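Local coordinates for protein L-lysine 6-oxidase (PDB 3WEU) that oxidises the epsilon-amine of L-lysine with molecular oxygen, using a cysteine tryptophylquinone cofactor and releasing antibacterial hydrogen peroxide, at residues 79-84 / 229-234; 292-297 / 424-429. All coordinates share one frame; numbering follows the deposited sequence.

Contact 1. Residues 79-84 / 229-234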
loop_
_atom_site.group_PDB
_atom_site.type_symbol
_atom_site.label_atom_id
_atom_site.label_comp_id
_atom_site.label_asym_id
_atom_site.label_seq_id
_atom_site.Cartn_x
_atom_site.Cartn_y
_atom_site.Cartn_z
ATOM N N ASN A 79 -57.485 5.427 31.039
ATOM C CA ASN A 79 -56.838 4.666 32.099
ATOM C C ASN A 79 -55.338 4.549 31.829
ATOM O O ASN A 79 -54.647 3.910 32.593
ATOM C CB ASN A 79 -57.509 3.278 32.370
ATOM C CG ASN A 79 -57.141 2.670 33.771
ATOM O OD1 ASN A 79 -56.967 3.382 34.767
ATOM N ND2 ASN A 79 -57.000 1.337 33.823
ATOM N N VAL A 80 -54.846 5.130 30.728
ATOM C CA VAL A 80 -53.411 5.203 30.521
ATOM C C VAL A 80 -52.853 6.528 30.993
ATOM O O VAL A 80 -53.231 7.612 30.530
ATOM C CB VAL A 80 -53.006 4.971 29.041
ATOM C CG1 VAL A 80 -51.494 5.157 28.862
ATOM C CG2 VAL A 80 -53.389 3.573 28.629
ATOM N N LYS A 81 -51.897 6.471 31.887
ATOM C CA LYS A 81 -51.279 7.681 32.273
ATOM C C LYS A 81 -49.896 7.843 31.697
ATOM O O LYS A 81 -49.454 8.941 31.541
ATOM C CB LYS A 81 -51.336 7.818 33.819
ATOM C CG LYS A 81 -50.128 7.383 34.594
ATOM C CD LYS A 81 -50.417 7.406 36.123
ATOM C CE LYS A 81 -49.806 8.558 36.821
ATOM N NZ LYS A 81 -50.075 8.514 38.311
ATOM N N ASN A 82 -49.166 6.775 31.365
ATOM C CA ASN A 82 -47.896 6.988 30.651
ATOM C C ASN A 82 -47.544 5.754 29.882
ATOM O O ASN A 82 -48.043 4.708 30.196
ATOM C CB ASN A 82 -46.738 7.271 31.597
ATOM C CG ASN A 82 -45.606 8.043 30.901
ATOM O OD1 ASN A 82 -45.712 8.532 29.761
ATOM N ND2 ASN A 82 -44.518 8.144 31.597
ATOM N N ILE A 83 -46.634 5.917 28.931
ATOM C CA ILE A 83 -46.103 4.828 28.138
ATOM C C ILE A 83 -44.643 5.209 27.979
ATOM O O ILE A 83 -44.349 6.205 27.394
ATOM C CB ILE A 83 -46.804 4.716 26.760
ATOM C CG1 ILE A 83 -48.293 4.377 26.951
ATOM C CG2 ILE A 83 -46.061 3.687 25.923
ATOM C CD1 ILE A 83 -49.147 4.361 25.641
ATOM N N GLU A 84 -43.756 4.368 28.490
ATOM C CA GLU A 84 -42.346 4.664 28.491
ATOM C C GLU A 84 -41.655 3.563 27.743
ATOM O O GLU A 84 -41.810 2.394 28.064
ATOM C CB GLU A 84 -41.781 4.731 29.881
ATOM C CG GLU A 84 -40.383 5.302 29.851
ATOM C CD GLU A 84 -39.867 5.635 31.254
ATOM O OE1 GLU A 84 -40.281 4.973 32.233
ATOM O OE2 GLU A 84 -39.070 6.574 31.335
ATOM N N VAL A 229 -43.275 0.023 28.878
ATOM C CA VAL A 229 -44.039 -0.014 30.173
ATOM C C VAL A 229 -45.203 0.946 30.041
ATOM O O VAL A 229 -45.020 2.150 29.814
ATOM C CB VAL A 229 -43.158 0.423 31.364
ATOM C CG1 VAL A 229 -43.956 0.421 32.683
ATOM C CG2 VAL A 229 -41.912 -0.447 31.500
ATOM N N VAL A 230 -46.404 0.427 30.186
ATOM C CA VAL A 230 -47.593 1.199 30.167
ATOM C C VAL A 230 -48.070 1.308 31.622
ATOM O O VAL A 230 -48.271 0.271 32.292
ATOM C CB VAL A 230 -48.697 0.439 29.425
ATOM C CG1 VAL A 230 -50.054 1.164 29.540
ATOM C CG2 VAL A 230 -48.299 0.314 27.926
ATOM N N THR A 231 -48.215 2.543 32.080
ATOM C CA THR A 231 -48.613 2.791 33.468
ATOM C C THR A 231 -50.052 3.270 33.411
ATOM O O THR A 231 -50.387 4.242 32.710
ATOM C CB THR A 231 -47.674 3.795 34.110
ATOM O OG1 THR A 231 -46.334 3.285 34.075
ATOM C CG2 THR A 231 -48.085 4.071 35.583
ATOM N N TYR A 232 -50.907 2.605 34.161
ATOM C CA TYR A 232 -52.300 2.961 34.188
ATOM C C TYR A 232 -52.615 3.997 35.285
ATOM O O TYR A 232 -51.760 4.312 36.077
ATOM C CB TYR A 232 -53.129 1.735 34.385
ATOM C CG TYR A 232 -52.876 0.698 33.331
ATOM C CD1 TYR A 232 -53.445 0.816 32.066
ATOM C CD2 TYR A 232 -52.116 -0.427 33.616
ATOM C CE1 TYR A 232 -53.220 -0.154 31.083
ATOM C CE2 TYR A 232 -51.877 -1.405 32.651
ATOM C CZ TYR A 232 -52.430 -1.263 31.391
ATOM O OH TYR A 232 -52.190 -2.247 30.469
ATOM N N SER A 233 -53.822 4.540 35.306
ATOM C CA SER A 233 -54.162 5.676 36.238
ATOM C C SER A 233 -53.931 5.384 37.675
ATOM O O SER A 233 -53.681 6.285 38.436
ATOM C CB SER A 233 -55.618 6.070 36.116
ATOM O OG SER A 233 -55.890 6.264 34.768
ATOM N N ASP A 234 -54.022 4.119 38.058
ATOM C CA ASP A 234 -53.807 3.711 39.413
ATOM C C ASP A 234 -52.383 3.353 39.709
ATOM O O ASP A 234 -52.107 2.786 40.755
ATOM C CB ASP A 234 -54.730 2.564 39.740
ATOM C CG ASP A 234 -54.345 1.265 38.991
ATOM O OD1 ASP A 234 -53.384 1.252 38.171
ATOM O OD2 ASP A 234 -55.043 0.262 39.246
#
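Lys81 and Asn82 both turn their backbone N-H groups to the carbonyl of Thr231, the signature of a classic beta bulge. It lies where antiparallel strands 80-91 and 223-232 pair in the mixed sheet of the N-terminal region, flanked by strands 137-145 and 237-247. Two backbone bonds grip one oxygen here: Lys81 N lies 2.8 Å and Asn82 N 3.1 Å from Thr231 O, both donors in the carbonyl plane. Beyond the bulge the regular pattern resumes. Thr231 N donates to Asn82 O, and Glu84 and Val229 exchange a reciprocal pair of backbone bonds. Past the strand ends, Ser233 N reaches Asn79 O at 2.9 Å, standing 47° out of the carbonyl plane. Asn79 CG, anti to its backbone N (chi1 -161°), comes 3.9 Å from Ser233 OG, which donates to Asn79 OD1 at 3.1 Å. Lys81 NZ forms a salt bridge with Asp235 OD1.

The Asn79 and Tyr232 side chains cross at about a right angle, though the amide and ring planes are only 25° apart. Among the apolar contacts, Ile83 and Val230 lie side by side, Ile83 CG1 4.2 Å from Val230 CG2. Val80 CG2 meets Val230 CG1 at the same spacing, and that Val230 methyl also sits over the rim of one face of the Tyr232 ring. At the bulge, Lys81 CG packs 4.0 Å from Thr231 CG2. The chemistry implies a join held chiefly by backbone polarity, the bulge absorbing one extra residue without leaving either N-H unbonded.

Contact 2. Residues 292-297 / 424-429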
loop_
_atom_site.group_PDB
_atom_site.type_symbol
_atom_site.label_atom_id
_atom_site.label_comp_id
_atom_site.label_asym_id
_atom_site.label_seq_id
_atom_site.Cartn_x
_atom_site.Cartn_y
_atom_site.Cartn_z
ATOM N N VAL A 292 -53.488 -27.881 2.468
ATOM C CA VAL A 292 -53.870 -27.270 1.192
ATOM C C VAL A 292 -53.383 -25.818 1.122
ATOM O O VAL A 292 -53.778 -24.968 1.935
ATOM C CB VAL A 292 -55.437 -27.355 1.016
ATOM C CG1 VAL A 292 -55.893 -26.633 -0.235
ATOM C CG2 VAL A 292 -55.903 -28.818 0.966
ATOM N N ALA A 293 -52.464 -25.503 0.200
ATOM C CA ALA A 293 -51.896 -24.165 0.123
ATOM C C ALA A 293 -52.912 -23.247 -0.503
ATOM O O ALA A 293 -53.957 -23.684 -1.037
ATOM C CB ALA A 293 -50.602 -24.203 -0.725
ATOM N N ASN A 294 -52.614 -21.978 -0.526
ATOM C CA ASN A 294 -53.479 -21.026 -1.167
ATOM C C ASN A 294 -52.615 -20.320 -2.243
ATOM O O ASN A 294 -51.546 -19.790 -1.925
ATOM C CB ASN A 294 -53.986 -19.982 -0.177
ATOM C CG ASN A 294 -54.788 -18.864 -0.863
ATOM O OD1 ASN A 294 -54.343 -17.704 -0.965
ATOM N ND2 ASN A 294 -55.994 -19.215 -1.336
ATOM N N PHE A 295 -53.137 -20.207 -3.473
ATOM C CA PHE A 295 -52.330 -19.602 -4.510
ATOM C C PHE A 295 -51.924 -18.173 -4.188
ATOM O O PHE A 295 -50.730 -17.815 -4.241
ATOM C CB PHE A 295 -53.016 -19.628 -5.849
ATOM C CG PHE A 295 -52.132 -19.067 -6.948
ATOM C CD1 PHE A 295 -51.113 -19.820 -7.484
ATOM C CD2 PHE A 295 -52.297 -17.742 -7.369
ATOM C CE1 PHE A 295 -50.287 -19.299 -8.443
ATOM C CE2 PHE A 295 -51.498 -17.225 -8.367
ATOM C CZ PHE A 295 -50.486 -17.999 -8.890
ATOM N N ASP A 296 -52.888 -17.329 -3.927
ATOM C CA ASP A 296 -52.606 -15.947 -3.709
ATOM C C ASP A 296 -51.681 -15.682 -2.507
ATOM O O ASP A 296 -50.833 -14.802 -2.582
ATOM C CB ASP A 296 -53.864 -15.062 -3.559
ATOM C CG ASP A 296 -54.678 -14.874 -4.869
ATOM O OD1 ASP A 296 -54.163 -14.975 -5.954
ATOM O OD2 ASP A 296 -55.902 -14.664 -4.774
ATOM N N ARG A 297 -51.876 -16.365 -1.406
ATOM C CA ARG A 297 -51.116 -16.120 -0.190
ATOM C C ARG A 297 -49.722 -16.753 -0.277
ATOM O O ARG A 297 -48.758 -16.169 0.170
ATOM C CB ARG A 297 -51.840 -16.753 1.022
ATOM C CG ARG A 297 -51.223 -16.563 2.406
ATOM C CD ARG A 297 -51.989 -17.328 3.557
ATOM N NE ARG A 297 -51.865 -18.735 3.299
ATOM C CZ ARG A 297 -52.611 -19.701 3.820
ATOM N NH1 ARG A 297 -53.584 -19.423 4.682
ATOM N NH2 ARG A 297 -52.385 -20.971 3.456
ATOM N N GLY A 424 -58.456 -17.984 -4.436
ATOM C CA GLY A 424 -59.333 -17.134 -3.705
ATOM C C GLY A 424 -58.642 -16.707 -2.414
ATOM O O GLY A 424 -57.477 -17.012 -2.178
ATOM N N PRO A 425 -59.350 -16.028 -1.551
ATOM C CA PRO A 425 -58.746 -15.544 -0.285
ATOM C C PRO A 425 -58.397 -16.703 0.635
ATOM O O PRO A 425 -59.025 -17.757 0.659
ATOM C CB PRO A 425 -59.896 -14.780 0.392
ATOM C CG PRO A 425 -61.125 -15.207 -0.404
ATOM C CD PRO A 425 -60.683 -15.433 -1.781
ATOM N N ALA A 426 -57.370 -16.616 1.380
ATOM C CA ALA A 426 -57.278 -17.657 2.347
ATOM C C ALA A 426 -57.277 -16.864 3.583
ATOM O O ALA A 426 -57.021 -15.704 3.499
ATOM C CB ALA A 426 -56.011 -18.421 2.165
ATOM N N ASP A 427 -57.491 -17.436 4.733
ATOM C CA ASP A 427 -57.225 -16.546 5.877
ATOM C C ASP A 427 -55.705 -16.406 6.097
ATOM O O ASP A 427 -54.921 -17.257 5.662
ATOM C CB ASP A 427 -57.974 -16.899 7.173
ATOM C CG ASP A 427 -58.253 -15.624 8.060
ATOM O OD1 ASP A 427 -57.952 -14.463 7.657
ATOM O OD2 ASP A 427 -58.775 -15.770 9.160
ATOM N N ASP A 428 -55.322 -15.280 6.694
ATOM C CA ASP A 428 -53.952 -15.027 7.115
ATOM C C ASP A 428 -53.522 -16.087 8.135
ATOM O O ASP A 428 -54.298 -16.684 8.871
ATOM C CB ASP A 428 -53.777 -13.641 7.771
ATOM C CG ASP A 428 -54.077 -12.486 6.823
ATOM O OD1 ASP A 428 -54.687 -12.711 5.751
ATOM O OD2 ASP A 428 -53.710 -11.347 7.171
ATOM N N TYR A 429 -52.246 -16.335 8.111
ATOM C CA TYR A 429 -51.609 -17.036 9.188
ATOM C C TYR A 429 -51.684 -16.206 10.457
ATOM O O TYR A 429 -51.888 -14.982 10.401
ATOM C CB TYR A 429 -50.143 -17.204 8.777
ATOM C CG TYR A 429 -49.939 -18.143 7.598
ATOM C CD1 TYR A 429 -50.326 -19.453 7.684
ATOM C CD2 TYR A 429 -49.285 -17.728 6.414
ATOM C CE1 TYR A 429 -50.142 -20.323 6.641
ATOM C CE2 TYR A 429 -49.083 -18.633 5.393
ATOM C CZ TYR A 429 -49.493 -19.909 5.487
ATOM O OH TYR A 429 -49.404 -20.856 4.413
#
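An asparagine N-cap begins helix 295-308, and through it Asn294 meets Gly424 and Ala426 in the loop between strand 421-422 and helix 433-439. The two ends of the amide do different work. OD1 accepts from Arg297 N at 2.8 Å, the capping bond proper, whereas ND2 donates to Gly424 O at 2.8 Å, an almost straight bond (163° at the hydrogen) with the acceptor close to the amide plane, although ND2 itself approaches from above the plane of the Gly424 carbonyl. ND2 also hydrogen-bonds Thr422 OG1, on the strand that pairs in parallel with 293-294. Held from both ends, the amide has its rotation fixed, and Ala426 CB presses on it, 3.3 Å from Asn294 CG. Gly424 has a positive phi, a conformation mostly reserved for glycine.

The same Ala426 methyl lies over one face of the Arg297 guanidinium, offset toward the rim. Tyr429 takes the opposite face as a stacked cation-pi partner: Arg297 CZ is 4.0 Å from the ring centroid, off-centre, with the planes 27° apart. Arg297 CD adds a CH-pi contact over the same ring. The phenol hydroxyl is hydrogen-bonded to Asp298 OD1, which places Tyr429 beside the first turn of the helix. Bent at chi3 (65°), the arginine chain swings NE round, and in the plane of the guanidinium NH1 donates to Asp427 O, 2.7 Å away.

Overall arrangement
Contact 1 and contact 2 lie in series along the chain, the first closing before the second opens, and they do not touch: their centres are about 39 Å apart and their nearest atoms about 24 Å. Both are surface contacts, centred about 38 Å and about 28 Å from the centre of the chain. Contact 1 joins two strands of the large mixed sheet in the N-terminal family region, while contact 2 ties the start of a helix to a loop of the C-terminal family region. Neither segment pair includes Cys516 or Trp581, the cross-linked residues of the quinone cofactor. The one is a strand-to-strand join, the other a helix start held by a loop.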